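Side-chain contacts in carboxypeptidase A (Helicoverpa armigera, PDB 1JQG), which probably acts as a zinc-dependent metallocarboxypeptidase of the M14 family, trimming amino acids from the C-terminal ends of peptides in the insect mid-gut: residues D119-Y124 with T187-L192; D128-E133 with Y193-L198; V173-S178 with S286-I291; G353-V358 with A366-M371. All coordinates share one frame; numbering follows the deposited sequence.

Interaction 1 of 4, residues D119-Y124 with T187-L192; sequences DKIHSY and TLPATL
His-122 touches two leucines one turn apart on the helix, Leu-188 and Leu-192, and each meets a different part of it. The backbone oxygen O of His-122 lies 3.6 Å from CD2 of Leu-188, while its ring carbon CD2 comes within 4.1 Å of CD2 of Leu-192, meeting that methyl aslant. The imidazole can reach down to Leu-192 because its CG is set anti to the carbonyl carbon, beside the backbone N (chi1 -54°). Next to it, Ile-121 brings CD1 to 4.4 Å from CG of Pro-189, a looser apolar touch. Branched aliphatic groups suit this wall, and a proline is tolerated so early in a helix, where its missing N-H costs no intrahelical bond.

The helix concerned, 187-200, follows soon after the zinc ligands His-181 and Glu-184, the HxxE motif of M14 carboxypeptidases, and the side chain of Leu-188 is about 13 Å from the zinc ion. Residues 119-123 form the end of the loop that leads into helix 124-137, with Ser-123 at its N-cap.

Farther out, polar bonds hold the loop in position. NE2 of His-122 is hydrogen-bonded to Ser-117 O, and the backbone O of His-122 is hydrogen-bonded to OH of Tyr-224. The N-H of Ser-123 is taken by OE2 of Glu-126, one half of a capping box, while OE1 of the same carboxylate pairs with Lys-120 NZ.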
# COMPACT_ATOMS: atom_id res chain seq x y z
N ASP A 119 -19.34 -2.26 1.79
CA ASP A 119 -20.03 -1.38 0.84
C ASP A 119 -19.69 0.10 1.06
O ASP A 119 -20.33 1.02 0.52
CB ASP A 119 -21.54 -1.61 0.93
CG ASP A 119 -22.09 -1.28 2.31
OD1 ASP A 119 -23.31 -1.14 2.39
OD2 ASP A 119 -21.32 -1.14 3.30
N LYS A 120 -18.66 0.36 1.87
CA LYS A 120 -18.19 1.73 2.05
C LYS A 120 -16.78 1.79 2.61
O LYS A 120 -16.28 0.77 3.05
CB LYS A 120 -19.15 2.52 2.95
CG LYS A 120 -19.13 2.10 4.43
CD LYS A 120 -19.94 3.10 5.24
CE LYS A 120 -19.71 2.92 6.73
NZ LYS A 120 -18.53 3.75 7.14
N ILE A 121 -16.17 2.96 2.62
CA ILE A 121 -14.82 3.16 3.11
C ILE A 121 -14.97 3.55 4.59
O ILE A 121 -15.78 4.42 4.95
CB ILE A 121 -14.04 4.23 2.34
CG1 ILE A 121 -13.83 3.86 0.86
CG2 ILE A 121 -12.67 4.56 2.88
CD1 ILE A 121 -13.15 2.53 0.66
N HIS A 122 -14.17 2.93 5.44
CA HIS A 122 -14.22 3.20 6.87
C HIS A 122 -13.05 4.07 7.33
O HIS A 122 -11.90 3.88 6.94
CB HIS A 122 -14.19 1.85 7.64
CG HIS A 122 -15.26 0.91 7.18
ND1 HIS A 122 -16.59 1.01 7.56
CD2 HIS A 122 -15.19 -0.15 6.34
CE1 HIS A 122 -17.28 0.04 6.97
NE2 HIS A 122 -16.45 -0.69 6.22
N SER A 123 -13.31 4.99 8.23
CA SER A 123 -12.31 5.91 8.74
C SER A 123 -11.43 5.24 9.78
O SER A 123 -11.66 4.09 10.21
CB SER A 123 -12.98 7.14 9.36
OG SER A 123 -13.74 6.76 10.49
N TYR A 124 -10.38 5.97 10.22
CA TYR A 124 -9.43 5.43 11.18
C TYR A 124 -10.17 5.10 12.47
O TYR A 124 -9.94 4.05 13.09
CB TYR A 124 -8.30 6.46 11.42
CG TYR A 124 -7.65 6.30 12.80
CD1 TYR A 124 -6.80 5.23 13.09
CD2 TYR A 124 -7.95 7.20 13.82
CE1 TYR A 124 -6.26 5.06 14.34
CE2 TYR A 124 -7.40 7.06 15.07
CZ TYR A 124 -6.55 5.98 15.34
OH TYR A 124 -6.02 5.82 16.59
N THR A 187 -6.59 -0.39 -0.18
CA THR A 187 -5.80 -1.38 0.52
C THR A 187 -6.45 -1.84 1.82
O THR A 187 -6.19 -3.01 2.26
CB THR A 187 -4.38 -0.90 0.83
OG1 THR A 187 -4.38 0.23 1.70
CG2 THR A 187 -3.67 -0.58 -0.48
N LEU A 188 -7.25 -0.98 2.45
CA LEU A 188 -7.90 -1.27 3.72
C LEU A 188 -8.95 -2.36 3.62
O LEU A 188 -8.91 -3.41 4.30
CB LEU A 188 -8.50 -0.01 4.35
CG LEU A 188 -9.18 -0.20 5.72
CD1 LEU A 188 -8.25 -0.72 6.82
CD2 LEU A 188 -9.83 1.06 6.27
N PRO A 189 -9.85 -2.31 2.63
CA PRO A 189 -10.80 -3.39 2.39
C PRO A 189 -10.14 -4.75 2.31
O PRO A 189 -10.69 -5.83 2.61
CB PRO A 189 -11.47 -2.97 1.08
CG PRO A 189 -11.38 -1.47 1.09
CD PRO A 189 -10.02 -1.20 1.66
N ALA A 190 -8.97 -4.83 1.62
CA ALA A 190 -8.27 -6.09 1.44
C ALA A 190 -7.84 -6.71 2.76
O ALA A 190 -8.06 -7.88 3.06
CB ALA A 190 -7.04 -5.87 0.59
N THR A 191 -7.26 -5.91 3.65
CA THR A 191 -6.81 -6.36 4.95
C THR A 191 -7.97 -6.59 5.90
O THR A 191 -7.95 -7.34 6.87
CB THR A 191 -5.81 -5.31 5.53
OG1 THR A 191 -4.82 -5.85 6.38
CG2 THR A 191 -6.55 -4.15 6.18
N LEU A 192 -9.09 -5.92 5.66
CA LEU A 192 -10.29 -6.05 6.47
C LEU A 192 -11.02 -7.33 6.12
O LEU A 192 -11.80 -7.96 6.87
CB LEU A 192 -11.18 -4.80 6.22
CG LEU A 192 -11.37 -3.80 7.38
CD1 LEU A 192 -10.11 -3.59 8.16
CD2 LEU A 192 -11.90 -2.49 6.81

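Interaction 2 of 4, residues D128-E133 with Y193-L198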
# COMPACT_ATOMS: atom_id res chain seq x y z
N ASP A 128 -10.43 1.52 14.32
CA ASP A 128 -9.88 1.46 15.67
C ASP A 128 -10.91 0.89 16.64
O ASP A 128 -10.61 0.10 17.55
CB ASP A 128 -9.46 2.85 16.13
CG ASP A 128 -8.79 2.84 17.47
OD1 ASP A 128 -9.56 3.12 18.40
OD2 ASP A 128 -7.57 2.55 17.55
N ALA A 129 -12.15 1.35 16.53
CA ALA A 129 -13.22 0.86 17.42
C ALA A 129 -13.56 -0.59 17.11
O ALA A 129 -13.81 -1.40 18.00
CB ALA A 129 -14.50 1.68 17.32
N TYR A 130 -13.61 -0.93 15.83
CA TYR A 130 -13.93 -2.26 15.34
C TYR A 130 -12.97 -3.30 15.90
O TYR A 130 -13.43 -4.34 16.37
CB TYR A 130 -13.90 -2.28 13.81
CG TYR A 130 -14.09 -3.65 13.17
CD1 TYR A 130 -15.22 -4.41 13.45
CD2 TYR A 130 -13.15 -4.16 12.28
CE1 TYR A 130 -15.43 -5.63 12.83
CE2 TYR A 130 -13.32 -5.40 11.69
CZ TYR A 130 -14.48 -6.11 11.95
OH TYR A 130 -14.61 -7.31 11.31
N LEU A 131 -11.67 -3.03 15.80
CA LEU A 131 -10.67 -3.93 16.35
C LEU A 131 -10.90 -4.30 17.80
O LEU A 131 -10.67 -5.45 18.17
CB LEU A 131 -9.24 -3.36 16.21
CG LEU A 131 -8.79 -3.03 14.78
CD1 LEU A 131 -7.34 -2.56 14.75
CD2 LEU A 131 -9.05 -4.21 13.84
N GLN A 132 -11.27 -3.29 18.60
CA GLN A 132 -11.54 -3.49 20.03
C GLN A 132 -12.80 -4.28 20.31
O GLN A 132 -12.90 -5.01 21.30
CB GLN A 132 -11.62 -2.14 20.74
CG GLN A 132 -10.29 -1.41 20.76
CD GLN A 132 -10.41 0.01 21.25
OE1 GLN A 132 -10.20 0.99 20.51
NE2 GLN A 132 -10.79 0.15 22.50
N GLU A 133 -13.77 -4.23 19.43
CA GLU A 133 -15.04 -4.90 19.57
C GLU A 133 -14.88 -6.38 19.24
O GLU A 133 -15.46 -7.31 19.85
CB GLU A 133 -16.12 -4.29 18.67
CG GLU A 133 -16.48 -2.84 19.04
CD GLU A 133 -16.99 -2.73 20.47
OE1 GLU A 133 -18.05 -3.37 20.69
OE2 GLU A 133 -16.36 -2.04 21.30
N TYR A 193 -10.88 -7.76 4.87
CA TYR A 193 -11.55 -8.98 4.42
C TYR A 193 -10.87 -10.16 5.05
O TYR A 193 -11.53 -11.12 5.45
CB TYR A 193 -11.54 -9.05 2.88
CG TYR A 193 -12.50 -10.05 2.29
CD1 TYR A 193 -13.81 -9.67 1.97
CD2 TYR A 193 -12.13 -11.36 2.07
CE1 TYR A 193 -14.71 -10.58 1.43
CE2 TYR A 193 -13.02 -12.26 1.52
CZ TYR A 193 -14.30 -11.88 1.22
OH TYR A 193 -15.15 -12.82 0.69
N ALA A 194 -9.53 -10.07 5.15
CA ALA A 194 -8.73 -11.12 5.79
C ALA A 194 -9.13 -11.37 7.24
O ALA A 194 -9.11 -12.49 7.79
CB ALA A 194 -7.26 -10.80 5.68
N ILE A 195 -9.45 -10.31 7.98
CA ILE A 195 -9.97 -10.40 9.34
C ILE A 195 -11.35 -11.06 9.32
O ILE A 195 -11.71 -11.82 10.24
CB ILE A 195 -10.07 -8.98 9.96
CG1 ILE A 195 -8.67 -8.40 10.17
CG2 ILE A 195 -10.82 -9.01 11.26
CD1 ILE A 195 -8.61 -6.96 10.63
N HIS A 196 -12.15 -10.73 8.28
CA HIS A 196 -13.51 -11.22 8.19
C HIS A 196 -13.53 -12.72 7.97
O HIS A 196 -14.33 -13.46 8.54
CB HIS A 196 -14.28 -10.43 7.13
CG HIS A 196 -15.63 -10.99 6.77
ND1 HIS A 196 -15.93 -11.79 5.68
CD2 HIS A 196 -16.78 -10.81 7.44
CE1 HIS A 196 -17.21 -12.09 5.70
NE2 HIS A 196 -17.74 -11.52 6.75
N LYS A 197 -12.67 -13.23 7.12
CA LYS A 197 -12.61 -14.68 6.85
C LYS A 197 -11.88 -15.48 7.92
O LYS A 197 -12.13 -16.66 8.07
CB LYS A 197 -11.96 -15.00 5.50
CG LYS A 197 -12.87 -14.61 4.32
CD LYS A 197 -14.03 -15.60 4.36
CE LYS A 197 -15.08 -15.29 3.31
NZ LYS A 197 -16.06 -16.44 3.37
N LEU A 198 -10.98 -14.84 8.69
CA LEU A 198 -10.28 -15.53 9.76
C LEU A 198 -11.02 -15.48 11.09
O LEU A 198 -10.71 -16.23 12.01
CB LEU A 198 -8.86 -14.96 9.90
CG LEU A 198 -7.91 -15.14 8.74
CD1 LEU A 198 -6.64 -14.34 9.00
CD2 LEU A 198 -7.53 -16.59 8.50
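Ile-195 meets both Tyr-130 and Leu-131, and its two branches divide the work between them. At CB the chain forks. The short arm, CG2, lies anti to the backbone N and stops 4.2 Å from OH of Tyr-130; the ring carbon CE2 of that tyrosine is 4.4 Å from the same methyl. The methyl therefore sits by the hydroxyl end of the ring, approaching it obliquely, and the two side chains run past each other in opposite directions. The long arm goes from CG1, beside the backbone N, to an extended CD1 (chi2 174°). That terminal methyl ends 4.2 Å from CD2 of Leu-131, an apolar contact of two branch tips.

Isoleucine suits this place because its short and long arms each present a methyl to a different neighbour. The long tyrosine side chain reaches across to the other helix: its CG is anti to the backbone N (chi1 175°), which sends the ring across. The nearest alpha carbons, those of Leu-131 and Ile-195, are 9.6 Å apart, and no hydrogen bond joins the segments.

Both helices lie over the large mixed sheet of the carboxypeptidase fold. Leu-131 and Ile-195 both rest on Leu-159 of strand 155-161, Ile-195 also reaches Ile-215 of strand 212-216, and helix 402-421 packs against Ala-194 and Leu-198.

Interaction 3 of 4, residues V173-S178 with S286-I291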
# COMPACT_ATOMS: atom_id res chain seq x y z
N VAL A 173 4.14 -17.68 11.33
CA VAL A 173 3.46 -16.40 11.37
C VAL A 173 3.40 -15.69 10.00
O VAL A 173 4.36 -15.65 9.22
CB VAL A 173 4.19 -15.47 12.35
CG1 VAL A 173 3.61 -14.07 12.45
CG2 VAL A 173 4.19 -16.08 13.74
N VAL A 174 2.24 -15.18 9.67
CA VAL A 174 1.99 -14.42 8.46
C VAL A 174 1.60 -12.98 8.81
O VAL A 174 0.58 -12.76 9.48
CB VAL A 174 0.87 -15.08 7.62
CG1 VAL A 174 0.51 -14.21 6.41
CG2 VAL A 174 1.30 -16.48 7.22
N MET A 175 2.46 -12.02 8.47
CA MET A 175 2.16 -10.63 8.79
C MET A 175 1.53 -9.97 7.57
O MET A 175 1.96 -10.18 6.44
CB MET A 175 3.40 -9.86 9.30
CG MET A 175 3.02 -8.57 10.00
SD MET A 175 4.41 -7.68 10.64
CE MET A 175 3.75 -6.01 10.66
N MET A 176 0.57 -9.10 7.82
CA MET A 176 -0.08 -8.34 6.73
C MET A 176 -0.37 -6.91 7.16
O MET A 176 -0.67 -6.64 8.32
CB MET A 176 -1.34 -9.12 6.43
CG MET A 176 -2.25 -8.59 5.36
SD MET A 176 -3.86 -9.40 5.56
CE MET A 176 -3.35 -11.09 5.73
N GLN A 177 -0.15 -5.97 6.26
CA GLN A 177 -0.40 -4.56 6.58
C GLN A 177 -0.90 -3.75 5.40
O GLN A 177 -0.63 -4.07 4.27
CB GLN A 177 0.84 -3.82 7.11
CG GLN A 177 2.03 -3.86 6.16
CD GLN A 177 3.25 -3.15 6.72
OE1 GLN A 177 3.66 -3.53 7.82
NE2 GLN A 177 3.78 -2.17 5.98
N SER A 178 -1.55 -2.64 5.66
CA SER A 178 -2.08 -1.77 4.65
C SER A 178 -2.09 -0.31 5.11
O SER A 178 -1.82 -0.03 6.25
CB SER A 178 -3.50 -2.21 4.19
OG SER A 178 -4.46 -2.13 5.21
N SER A 286 8.79 2.65 13.02
CA SER A 286 9.44 2.09 14.17
C SER A 286 8.57 1.00 14.77
O SER A 286 9.07 -0.03 15.16
CB SER A 286 9.74 3.19 15.22
OG SER A 286 10.72 4.11 14.77
N VAL A 287 7.25 1.28 14.89
CA VAL A 287 6.35 0.32 15.48
C VAL A 287 6.28 -0.97 14.65
O VAL A 287 6.20 -2.09 15.19
CB VAL A 287 4.92 0.87 15.73
CG1 VAL A 287 4.95 2.12 16.61
CG2 VAL A 287 4.24 1.24 14.44
N ILE A 288 6.33 -0.83 13.33
CA ILE A 288 6.36 -1.97 12.43
C ILE A 288 7.62 -2.82 12.59
O ILE A 288 7.58 -4.06 12.65
CB ILE A 288 6.21 -1.57 10.96
CG1 ILE A 288 4.84 -0.93 10.69
CG2 ILE A 288 6.37 -2.77 10.04
CD1 ILE A 288 4.70 -0.21 9.36
N ARG A 289 8.73 -2.12 12.81
CA ARG A 289 10.02 -2.75 13.07
C ARG A 289 9.97 -3.59 14.33
O ARG A 289 10.38 -4.75 14.31
CB ARG A 289 11.10 -1.67 13.20
CG ARG A 289 12.51 -2.23 13.49
CD ARG A 289 13.39 -1.17 14.15
NE ARG A 289 12.73 -0.57 15.30
CZ ARG A 289 12.94 0.65 15.80
NH1 ARG A 289 13.85 1.41 15.22
NH2 ARG A 289 12.22 1.03 16.84
N ASP A 290 9.43 -3.04 15.40
CA ASP A 290 9.29 -3.74 16.66
C ASP A 290 8.40 -4.97 16.60
O ASP A 290 8.68 -6.03 17.19
CB ASP A 290 8.76 -2.77 17.73
CG ASP A 290 9.69 -1.62 18.02
OD1 ASP A 290 10.92 -1.68 17.77
OD2 ASP A 290 9.25 -0.57 18.52
N ILE A 291 7.33 -4.92 15.82
CA ILE A 291 6.49 -6.08 15.58
C ILE A 291 7.23 -7.19 14.82
O ILE A 291 7.15 -8.34 15.22
CB ILE A 291 5.23 -5.71 14.75
CG1 ILE A 291 4.43 -4.62 15.47
CG2 ILE A 291 4.42 -6.95 14.54
CD1 ILE A 291 3.23 -4.07 14.74
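A helix lies over the central sheet of the alpha/beta carboxypeptidase fold here: Met-175 and Gln-177 of strand 173-178 meet Ile-288 and Ile-291 of helix 283-294. The axes of the two segments come within 11.5 Å and are nearly antiparallel, at 169°. Strand residues alternate in direction, so Met-175 and Gln-177 face this helix, whereas Met-176 and Ser-178 touch helix 187-200.

Met-175 is unbranched and flexible, well suited to threading between helix side chains. With CG anti to the backbone N (chi1 -164°) and the chain extended, it crosses Ile-291 at about a right angle; its SD lies 4.0 Å from CG2 of Ile-291, and CE is 4.2 Å from CG2 of Ile-288. The side chains of Gln-177 and Ile-288 come from opposite directions. The amide oxygen OE1 of Gln-177 comes within 3.6 Å of CG2 and 3.8 Å of CD1 of Ile-288, a polar atom set against two methyls.

That buried amide finds its polar partners on the adjacent strand 299-307: NE2 is hydrogen-bonded to OD1 of Asp-304, and OE1 weakly to OH of Tyr-302. On the helix's outer side, Arg-289 grips Asp-290 side-on, NE and NH2 both bonding OD1, with NH2 at 3.1 Å from it.

Helix 283-294 lies in the connection from strand 212-216 to the parallel strand 299-307 and so passes over 173-178, which sits between them, as in a beta-alpha-beta crossover of alpha/beta proteins.

Interaction 4 of 4, residues G353-V358 with A366-M371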
# COMPACT_ATOMS: atom_id res chain seq x y z
N GLY A 353 7.29 -10.03 -10.38
CA GLY A 353 8.68 -9.77 -10.59
C GLY A 353 9.40 -8.95 -9.52
O GLY A 353 8.83 -8.55 -8.53
N ASN A 354 10.69 -8.72 -9.76
CA ASN A 354 11.53 -7.88 -8.94
C ASN A 354 11.09 -6.40 -9.02
O ASN A 354 10.74 -5.96 -10.11
CB ASN A 354 12.99 -8.10 -9.38
CG ASN A 354 13.97 -7.24 -8.61
OD1 ASN A 354 14.28 -7.60 -7.49
ND2 ASN A 354 14.43 -6.14 -9.18
N ILE A 355 11.21 -5.67 -7.93
CA ILE A 355 10.85 -4.31 -7.76
C ILE A 355 11.59 -3.38 -8.71
O ILE A 355 10.94 -2.63 -9.41
CB ILE A 355 11.09 -3.79 -6.31
CG1 ILE A 355 10.20 -4.56 -5.33
CG2 ILE A 355 10.76 -2.30 -6.20
CD1 ILE A 355 10.49 -4.27 -3.85
N PHE A 356 12.92 -3.50 -8.74
CA PHE A 356 13.77 -2.72 -9.61
C PHE A 356 13.47 -2.98 -11.08
O PHE A 356 13.51 -2.03 -11.85
CB PHE A 356 15.25 -3.03 -9.33
CG PHE A 356 16.24 -2.27 -10.15
CD1 PHE A 356 16.73 -1.05 -9.75
CD2 PHE A 356 16.71 -2.81 -11.35
CE1 PHE A 356 17.65 -0.35 -10.53
CE2 PHE A 356 17.62 -2.13 -12.15
CZ PHE A 356 18.07 -0.89 -11.73
N HIS A 357 13.24 -4.23 -11.44
CA HIS A 357 13.02 -4.66 -12.79
C HIS A 357 11.70 -4.20 -13.34
O HIS A 357 11.66 -3.76 -14.49
CB HIS A 357 13.11 -6.19 -12.93
CG HIS A 357 14.49 -6.75 -12.70
ND1 HIS A 357 15.64 -5.99 -12.92
CD2 HIS A 357 14.90 -7.97 -12.31
CE1 HIS A 357 16.70 -6.73 -12.64
NE2 HIS A 357 16.28 -7.93 -12.27
N VAL A 358 10.63 -4.33 -12.56
CA VAL A 358 9.29 -3.94 -13.00
C VAL A 358 9.06 -2.45 -12.93
O VAL A 358 8.58 -1.80 -13.86
CB VAL A 358 8.22 -4.68 -12.18
CG1 VAL A 358 6.79 -4.28 -12.52
CG2 VAL A 358 8.42 -6.19 -12.39
N ALA A 366 9.41 -1.44 3.13
CA ALA A 366 9.00 -2.30 4.23
C ALA A 366 9.22 -3.77 3.92
O ALA A 366 9.85 -4.50 4.69
CB ALA A 366 7.52 -2.05 4.50
N SER A 367 8.78 -4.25 2.77
CA SER A 367 8.95 -5.65 2.38
C SER A 367 10.41 -6.06 2.27
O SER A 367 10.74 -7.20 2.60
CB SER A 367 8.18 -5.99 1.11
OG SER A 367 8.58 -5.29 -0.05
N ASP A 368 11.28 -5.15 1.82
CA ASP A 368 12.70 -5.44 1.74
C ASP A 368 13.35 -5.65 3.11
O ASP A 368 14.20 -6.52 3.28
CB ASP A 368 13.44 -4.32 0.99
CG ASP A 368 13.31 -4.44 -0.51
OD1 ASP A 368 13.75 -3.54 -1.25
OD2 ASP A 368 12.74 -5.40 -1.05
N TYR A 369 12.95 -4.83 4.09
CA TYR A 369 13.49 -4.90 5.42
C TYR A 369 13.04 -6.20 6.12
O TYR A 369 13.90 -6.87 6.70
CB TYR A 369 13.13 -3.67 6.27
CG TYR A 369 13.54 -3.81 7.74
CD1 TYR A 369 14.82 -3.48 8.17
CD2 TYR A 369 12.67 -4.28 8.71
CE1 TYR A 369 15.22 -3.59 9.48
CE2 TYR A 369 13.01 -4.41 10.03
CZ TYR A 369 14.30 -4.07 10.40
OH TYR A 369 14.65 -4.20 11.72
N ALA A 370 11.78 -6.52 6.00
CA ALA A 370 11.19 -7.71 6.55
C ALA A 370 11.85 -8.99 6.04
O ALA A 370 12.09 -9.89 6.83
CB ALA A 370 9.71 -7.81 6.11
N MET A 371 12.17 -8.98 4.75
CA MET A 371 12.96 -10.03 4.10
C MET A 371 14.36 -10.15 4.69
O MET A 371 14.86 -11.25 4.87
CB MET A 371 13.05 -9.74 2.60
CG MET A 371 13.92 -10.74 1.87
SD MET A 371 13.00 -11.67 0.64
CE MET A 371 13.88 -13.23 0.92
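Ile-355 and Asp-368 point at each other from opposite directions, joining the short helix 355-358, at the end of edge strand 351-354 of the mixed carboxypeptidase sheet, to helix 366-373. The isoleucine leads with its long arm: CG1 lies beside the backbone N (chi1 -63°) and CD1 is extended beyond it, ending 3.8 Å from OD2 of Asp-368. The same methyl passes 4.4 Å from OG of Ser-367, so its tip sits before two polar groups of the first turn of helix 366-373.

Ile-355 and Ser-367 also both rest on Thr-380 of strand 377-383. Isoleucine suits this spot: its apolar arm is long enough to reach Ser-367 and Asp-368 from the short helix, and it packs beside Thr-380 without competing for hydrogen bonds. Ser-367 is about 10 Å by its side chain from the zinc ion. Its place in the sequence, just before this aspartate, corresponds to a position that in other M14 carboxypeptidases lines the specificity pocket, so the serine probably belongs to that pocket here.

The aspartate's two oxygens have different surroundings: OD2 meets the methyl, while OD1 accepts a hydrogen bond from N of Gly-317.

How the interactions relate
Helix 187-200 joins interactions 1 and 2, whose centres are 10 Å apart, and its inner side rests on the strand of interaction 3: SD of Met-176 lies 3.8 Å from Thr-191 OG1 and 3.7 Å from Ala-194 CB. Strand 173-178 is thus packed on one face by this helix and on the other by helix 283-294. Interaction 3 reaches interaction 4 where Gln-177 NE2 is 4.0 Å from Ala-366 CB. Interactions 1 and 4 do not touch, their centres 25 Å apart on opposite sides of the chain's centre. The side chains of Gln-177 and Ser-367 are each about 10 Å from the zinc ion, while interaction 2 is remote from it.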